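Local coordinates for protein of unknown function, DUF964 (PDB 2OEQ) that is of unknown function but belongs to the YlbF/YmcA family, whose members probably help control the competence regulator ComK, at residues Gln27-Asp38 and Lys85-Met96. Sequence-based numbering, arbitrary orientation.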
loop_
_atom_site.group_PDB
_atom_site.type_symbol
_atom_site.label_atom_id
_atom_site.label_comp_id
_atom_site.label_asym_id
_atom_site.label_seq_id
_atom_site.Cartn_x
_atom_site.Cartn_y
_atom_site.Cartn_z
ATOM N N GLN C 27 -15.092 -24.571 0.879
ATOM C CA GLN C 27 -16.432 -24.008 0.967
ATOM C C GLN C 27 -16.483 -22.984 -0.182
ATOM O O GLN C 27 -17.382 -23.017 -1.033
ATOM C CB GLN C 27 -16.639 -23.295 2.300
ATOM C CG GLN C 27 -16.562 -24.203 3.508
ATOM C CD GLN C 27 -17.751 -25.132 3.621
ATOM O OE1 GLN C 27 -18.524 -25.053 4.577
ATOM N NE2 GLN C 27 -17.908 -26.017 2.645
ATOM N N LEU C 28 -15.490 -22.090 -0.207
ATOM C CA LEU C 28 -15.394 -21.057 -1.235
ATOM C C LEU C 28 -15.366 -21.640 -2.609
ATOM O O LEU C 28 -16.155 -21.268 -3.430
ATOM C CB LEU C 28 -14.156 -20.202 -1.044
ATOM C CG LEU C 28 -14.221 -18.917 -1.873
ATOM C CD1 LEU C 28 -15.498 -18.138 -1.614
ATOM C CD2 LEU C 28 -13.037 -18.070 -1.488
ATOM N N LYS C 29 -14.454 -22.558 -2.865
ATOM C CA LYS C 29 -14.403 -23.170 -4.178
ATOM C C LYS C 29 -15.790 -23.678 -4.570
ATOM O O LYS C 29 -16.259 -23.406 -5.663
ATOM C CB LYS C 29 -13.391 -24.305 -4.234
ATOM C CG LYS C 29 -13.323 -24.889 -5.613
ATOM C CD LYS C 29 -12.322 -26.007 -5.723
ATOM C CE LYS C 29 -10.894 -25.504 -5.530
ATOM N NZ LYS C 29 -10.367 -24.462 -6.509
ATOM N N ARG C 30 -16.469 -24.400 -3.688
ATOM C CA ARG C 30 -17.806 -24.878 -4.021
ATOM C C ARG C 30 -18.804 -23.736 -4.170
ATOM O O ARG C 30 -19.724 -23.821 -4.977
ATOM C CB ARG C 30 -18.308 -25.879 -2.988
ATOM C CG ARG C 30 -17.861 -27.289 -3.290
ATOM C CD ARG C 30 -18.406 -28.306 -2.294
ATOM N NE ARG C 30 -17.538 -28.476 -1.128
ATOM C CZ ARG C 30 -17.809 -28.013 0.094
ATOM N NH1 ARG C 30 -18.938 -27.333 0.338
ATOM N NH2 ARG C 30 -16.948 -28.239 1.081
ATOM N N ALA C 31 -18.630 -22.660 -3.409
ATOM C CA ALA C 31 -19.554 -21.531 -3.529
ATOM C C ALA C 31 -19.487 -21.010 -4.957
ATOM O O ALA C 31 -20.521 -20.782 -5.573
ATOM C CB ALA C 31 -19.200 -20.446 -2.561
ATOM N N TYR C 32 -18.265 -20.829 -5.475
ATOM C CA TYR C 32 -18.048 -20.384 -6.858
ATOM C C TYR C 32 -18.756 -21.361 -7.807
ATOM O O TYR C 32 -19.556 -20.956 -8.649
ATOM C CB TYR C 32 -16.559 -20.352 -7.199
ATOM C CG TYR C 32 -15.855 -19.058 -6.866
ATOM C CD1 TYR C 32 -15.324 -18.832 -5.603
ATOM C CD2 TYR C 32 -15.702 -18.061 -7.827
ATOM C CE1 TYR C 32 -14.652 -17.645 -5.306
ATOM C CE2 TYR C 32 -15.037 -16.873 -7.546
ATOM C CZ TYR C 32 -14.513 -16.669 -6.283
ATOM O OH TYR C 32 -13.842 -15.496 -5.999
ATOM N N GLU C 33 -18.468 -22.653 -7.635
ATOM C CA GLU C 33 -19.071 -23.717 -8.443
ATOM C C GLU C 33 -20.587 -23.489 -8.607
ATOM O O GLU C 33 -21.141 -23.681 -9.690
ATOM C CB GLU C 33 -18.815 -25.083 -7.779
ATOM C CG GLU C 33 -17.914 -26.045 -8.558
ATOM C CD GLU C 33 -16.522 -25.494 -8.810
ATOM O OE1 GLU C 33 -16.369 -24.628 -9.704
ATOM O OE2 GLU C 33 -15.578 -25.924 -8.113
ATOM N N ASP C 34 -21.244 -23.086 -7.521
ATOM C CA ASP C 34 -22.679 -22.826 -7.538
ATOM C C ASP C 34 -23.038 -21.715 -8.500
ATOM O O ASP C 34 -23.557 -21.943 -9.580
ATOM C CB ASP C 34 -23.158 -22.412 -6.152
ATOM C CG ASP C 34 -23.534 -23.581 -5.297
ATOM O OD1 ASP C 34 -23.885 -23.353 -4.117
ATOM O OD2 ASP C 34 -23.483 -24.718 -5.808
ATOM N N VAL C 35 -22.765 -20.499 -8.066
ATOM C CA VAL C 35 -23.054 -19.328 -8.850
ATOM C C VAL C 35 -22.526 -19.472 -10.274
ATOM O O VAL C 35 -22.876 -18.696 -11.149
ATOM C CB VAL C 35 -22.442 -18.113 -8.170
ATOM C CG1 VAL C 35 -21.153 -18.548 -7.543
ATOM C CG2 VAL C 35 -22.204 -16.973 -9.179
ATOM N N ARG C 36 -21.698 -20.472 -10.521
ATOM C CA ARG C 36 -21.168 -20.656 -11.865
ATOM C C ARG C 36 -22.028 -21.565 -12.712
ATOM O O ARG C 36 -22.021 -21.482 -13.936
ATOM C CB ARG C 36 -19.759 -21.225 -11.812
ATOM C CG ARG C 36 -19.244 -21.647 -13.155
ATOM C CD ARG C 36 -17.740 -21.611 -13.206
ATOM N NE ARG C 36 -17.277 -22.188 -14.455
ATOM C CZ ARG C 36 -17.517 -23.444 -14.811
ATOM N NH1 ARG C 36 -17.068 -23.907 -15.974
ATOM N NH2 ARG C 36 -18.198 -24.242 -13.988
ATOM N N ARG C 37 -22.777 -22.432 -12.049
ATOM C CA ARG C 37 -23.620 -23.377 -12.734
ATOM C C ARG C 37 -25.085 -22.984 -12.698
ATOM O O ARG C 37 -25.914 -23.683 -13.254
ATOM C CB ARG C 37 -23.410 -24.753 -12.122
ATOM C CG ARG C 37 -21.970 -25.234 -12.206
ATOM C CD ARG C 37 -21.738 -26.473 -11.355
ATOM N NE ARG C 37 -22.806 -27.453 -11.521
ATOM C CZ ARG C 37 -23.990 -27.383 -10.914
ATOM N NH1 ARG C 37 -24.905 -28.319 -11.134
ATOM N NH2 ARG C 37 -24.256 -26.387 -10.075
ATOM N N ASP C 38 -25.412 -21.876 -12.037
ATOM C CA ASP C 38 -26.797 -21.403 -11.976
ATOM C C ASP C 38 -26.879 -20.322 -13.033
ATOM O O ASP C 38 -26.406 -19.221 -12.812
ATOM C CB ASP C 38 -27.120 -20.793 -10.602
ATOM C CG ASP C 38 -28.539 -20.223 -10.520
ATOM O OD1 ASP C 38 -28.822 -19.474 -9.562
ATOM O OD2 ASP C 38 -29.377 -20.517 -11.399
ATOM N N LYS C 85 -27.327 -17.500 -4.217
ATOM C CA LYS C 85 -26.053 -18.111 -4.585
ATOM C C LYS C 85 -24.929 -17.070 -4.492
ATOM O O LYS C 85 -23.930 -17.266 -3.793
ATOM C CB LYS C 85 -26.118 -18.628 -6.018
ATOM C CG LYS C 85 -27.243 -19.586 -6.307
ATOM C CD LYS C 85 -26.963 -20.950 -5.746
ATOM C CE LYS C 85 -27.887 -21.975 -6.372
ATOM N NZ LYS C 85 -27.700 -22.008 -7.848
ATOM N N LEU C 86 -25.112 -15.965 -5.213
ATOM C CA LEU C 86 -24.152 -14.883 -5.243
ATOM C C LEU C 86 -23.755 -14.352 -3.889
ATOM O O LEU C 86 -22.592 -14.035 -3.667
ATOM C CB LEU C 86 -24.685 -13.743 -6.076
ATOM C CG LEU C 86 -24.405 -13.943 -7.554
ATOM C CD1 LEU C 86 -25.133 -12.873 -8.337
ATOM C CD2 LEU C 86 -22.891 -13.879 -7.809
ATOM N N ALA C 87 -24.714 -14.237 -2.980
ATOM C CA ALA C 87 -24.425 -13.740 -1.639
ATOM C C ALA C 87 -23.491 -14.707 -0.936
ATOM O O ALA C 87 -22.402 -14.338 -0.521
ATOM C CB ALA C 87 -25.696 -13.599 -0.856
ATOM N N ARG C 88 -23.920 -15.950 -0.794
ATOM C CA ARG C 88 -23.079 -16.932 -0.145
ATOM C C ARG C 88 -21.649 -16.683 -0.658
ATOM O O ARG C 88 -20.712 -16.421 0.111
ATOM C CB ARG C 88 -23.560 -18.338 -0.510
ATOM C CG ARG C 88 -22.758 -19.447 0.118
ATOM C CD ARG C 88 -23.334 -20.821 -0.218
ATOM N NE ARG C 88 -22.452 -21.900 0.229
ATOM C CZ ARG C 88 -22.008 -22.048 1.481
ATOM N NH1 ARG C 88 -21.202 -23.066 1.784
ATOM N NH2 ARG C 88 -22.367 -21.182 2.432
ATOM N N LEU C 89 -21.496 -16.735 -1.970
ATOM C CA LEU C 89 -20.200 -16.529 -2.560
ATOM C C LEU C 89 -19.582 -15.212 -2.101
ATOM O O LEU C 89 -18.534 -15.192 -1.450
ATOM C CB LEU C 89 -20.329 -16.543 -4.065
ATOM C CG LEU C 89 -19.066 -16.158 -4.836
ATOM C CD1 LEU C 89 -17.948 -17.114 -4.511
ATOM C CD2 LEU C 89 -19.349 -16.186 -6.340
HETATM N N MSE C 90 -20.240 -14.112 -2.445
HETATM C CA MSE C 90 -19.774 -12.777 -2.088
HETATM C C MSE C 90 -19.297 -12.680 -0.641
HETATM O O MSE C 90 -18.454 -11.856 -0.308
HETATM C CB MSE C 90 -20.896 -11.760 -2.327
HETATM C CG MSE C 90 -20.553 -10.634 -3.283
HETATM SE SE MSE C 90 -22.157 -9.949 -4.095
HETATM C CE MSE C 90 -22.004 -10.881 -5.774
ATOM N N ALA C 91 -19.831 -13.518 0.227
ATOM C CA ALA C 91 -19.422 -13.467 1.609
ATOM C C ALA C 91 -18.208 -14.355 1.794
ATOM O O ALA C 91 -17.108 -13.839 2.009
ATOM C CB ALA C 91 -20.530 -13.911 2.481
ATOM N N LEU C 92 -18.383 -15.679 1.717
ATOM C CA LEU C 92 -17.231 -16.565 1.863
ATOM C C LEU C 92 -16.017 -15.872 1.238
ATOM O O LEU C 92 -14.946 -15.777 1.832
ATOM C CB LEU C 92 -17.470 -17.886 1.135
ATOM C CG LEU C 92 -18.560 -18.782 1.724
ATOM C CD1 LEU C 92 -18.472 -20.246 1.186
ATOM C CD2 LEU C 92 -18.383 -18.737 3.244
ATOM N N GLU C 93 -16.219 -15.377 0.025
ATOM C CA GLU C 93 -15.189 -14.693 -0.730
ATOM C C GLU C 93 -14.506 -13.590 0.078
ATOM O O GLU C 93 -13.278 -13.477 0.082
ATOM C CB GLU C 93 -15.810 -14.110 -1.995
ATOM C CG GLU C 93 -14.861 -14.052 -3.160
ATOM C CD GLU C 93 -13.804 -12.994 -2.982
ATOM O OE1 GLU C 93 -12.633 -13.255 -3.328
ATOM O OE2 GLU C 93 -14.147 -11.894 -2.503
ATOM N N GLN C 94 -15.294 -12.777 0.766
ATOM C CA GLN C 94 -14.729 -11.679 1.541
ATOM C C GLN C 94 -14.106 -12.119 2.851
ATOM O O GLN C 94 -13.083 -11.591 3.272
ATOM C CB GLN C 94 -15.784 -10.623 1.827
ATOM C CG GLN C 94 -15.263 -9.212 1.680
ATOM C CD GLN C 94 -16.221 -8.191 2.249
ATOM O OE1 GLN C 94 -16.448 -8.154 3.460
ATOM N NE2 GLN C 94 -16.799 -7.359 1.378
ATOM N N GLN C 95 -14.725 -13.078 3.513
ATOM C CA GLN C 95 -14.163 -13.532 4.752
ATOM C C GLN C 95 -12.807 -14.185 4.485
ATOM O O GLN C 95 -11.829 -13.898 5.172
ATOM C CB GLN C 95 -15.118 -14.500 5.433
ATOM C CG GLN C 95 -14.590 -15.009 6.732
ATOM C CD GLN C 95 -14.166 -16.434 6.624
ATOM O OE1 GLN C 95 -15.001 -17.333 6.628
ATOM N NE2 GLN C 95 -12.866 -16.663 6.502
HETATM N N MSE C 96 -12.746 -15.041 3.472
HETATM C CA MSE C 96 -11.510 -15.736 3.120
HETATM C C MSE C 96 -10.393 -14.734 3.023
HETATM O O MSE C 96 -9.308 -14.955 3.545
HETATM C CB MSE C 96 -11.637 -16.447 1.757
HETATM C CG MSE C 96 -10.421 -17.274 1.344
HETATM SE SE MSE C 96 -10.152 -18.875 2.452
HETATM C CE MSE C 96 -8.311 -18.587 2.820
HETATM O O HOH W 1 -22.800 -19.375 -4.426
#
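Leu-89 presses into helix 23-37 as a knob in the hole lined by Leu-28, Ala-31, Tyr-32 and Val-35. Chi1 of 172° carries CG away from the backbone N and into the hole, where CD1 lies over one face of the Tyr-32 ring, 3.5 Å from the centroid in a CH-pi contact, and CD2 meets CG1 of Val-35. Leu-28 returns the fit as a knob among Leu-89, Leu-92, Glu-93 and Met-96; it and Leu-92 run past each other in opposite directions, and its CD2 touches CB of Met-96 at 3.9 Å. Ala-31, opposite Leu-89 with CA atoms 5.1 Å apart, is small enough to let the backbones close in. The Tyr-32 hydroxyl comes up against CG of Glu-93, and its ring stacks edge-to-face with Phe-118 of a second subunit. Were Tyr-32 replaced by an alanine, Leu-89 CD1 would probably lose the ring face it rests on, and that Phe-118 its partner. Lys-85 packs CB by Val-35, passes CD along CB of Asp-34, and brings NZ to OD1 of Asp-38 in a 3.3 Å salt bridge; OD2 of this N-cap residue of helix 39-60 is hydrogen-bonded to Thr-40 OG1. One water donates to both Ala-31 O and Lys-85 O, bridging the backbones. Crossing at -150° with axes 8.7 Å apart, the segments form a near-antiparallel helix pair with reciprocal knobs-into-holes packing, as in an all-helical bundle.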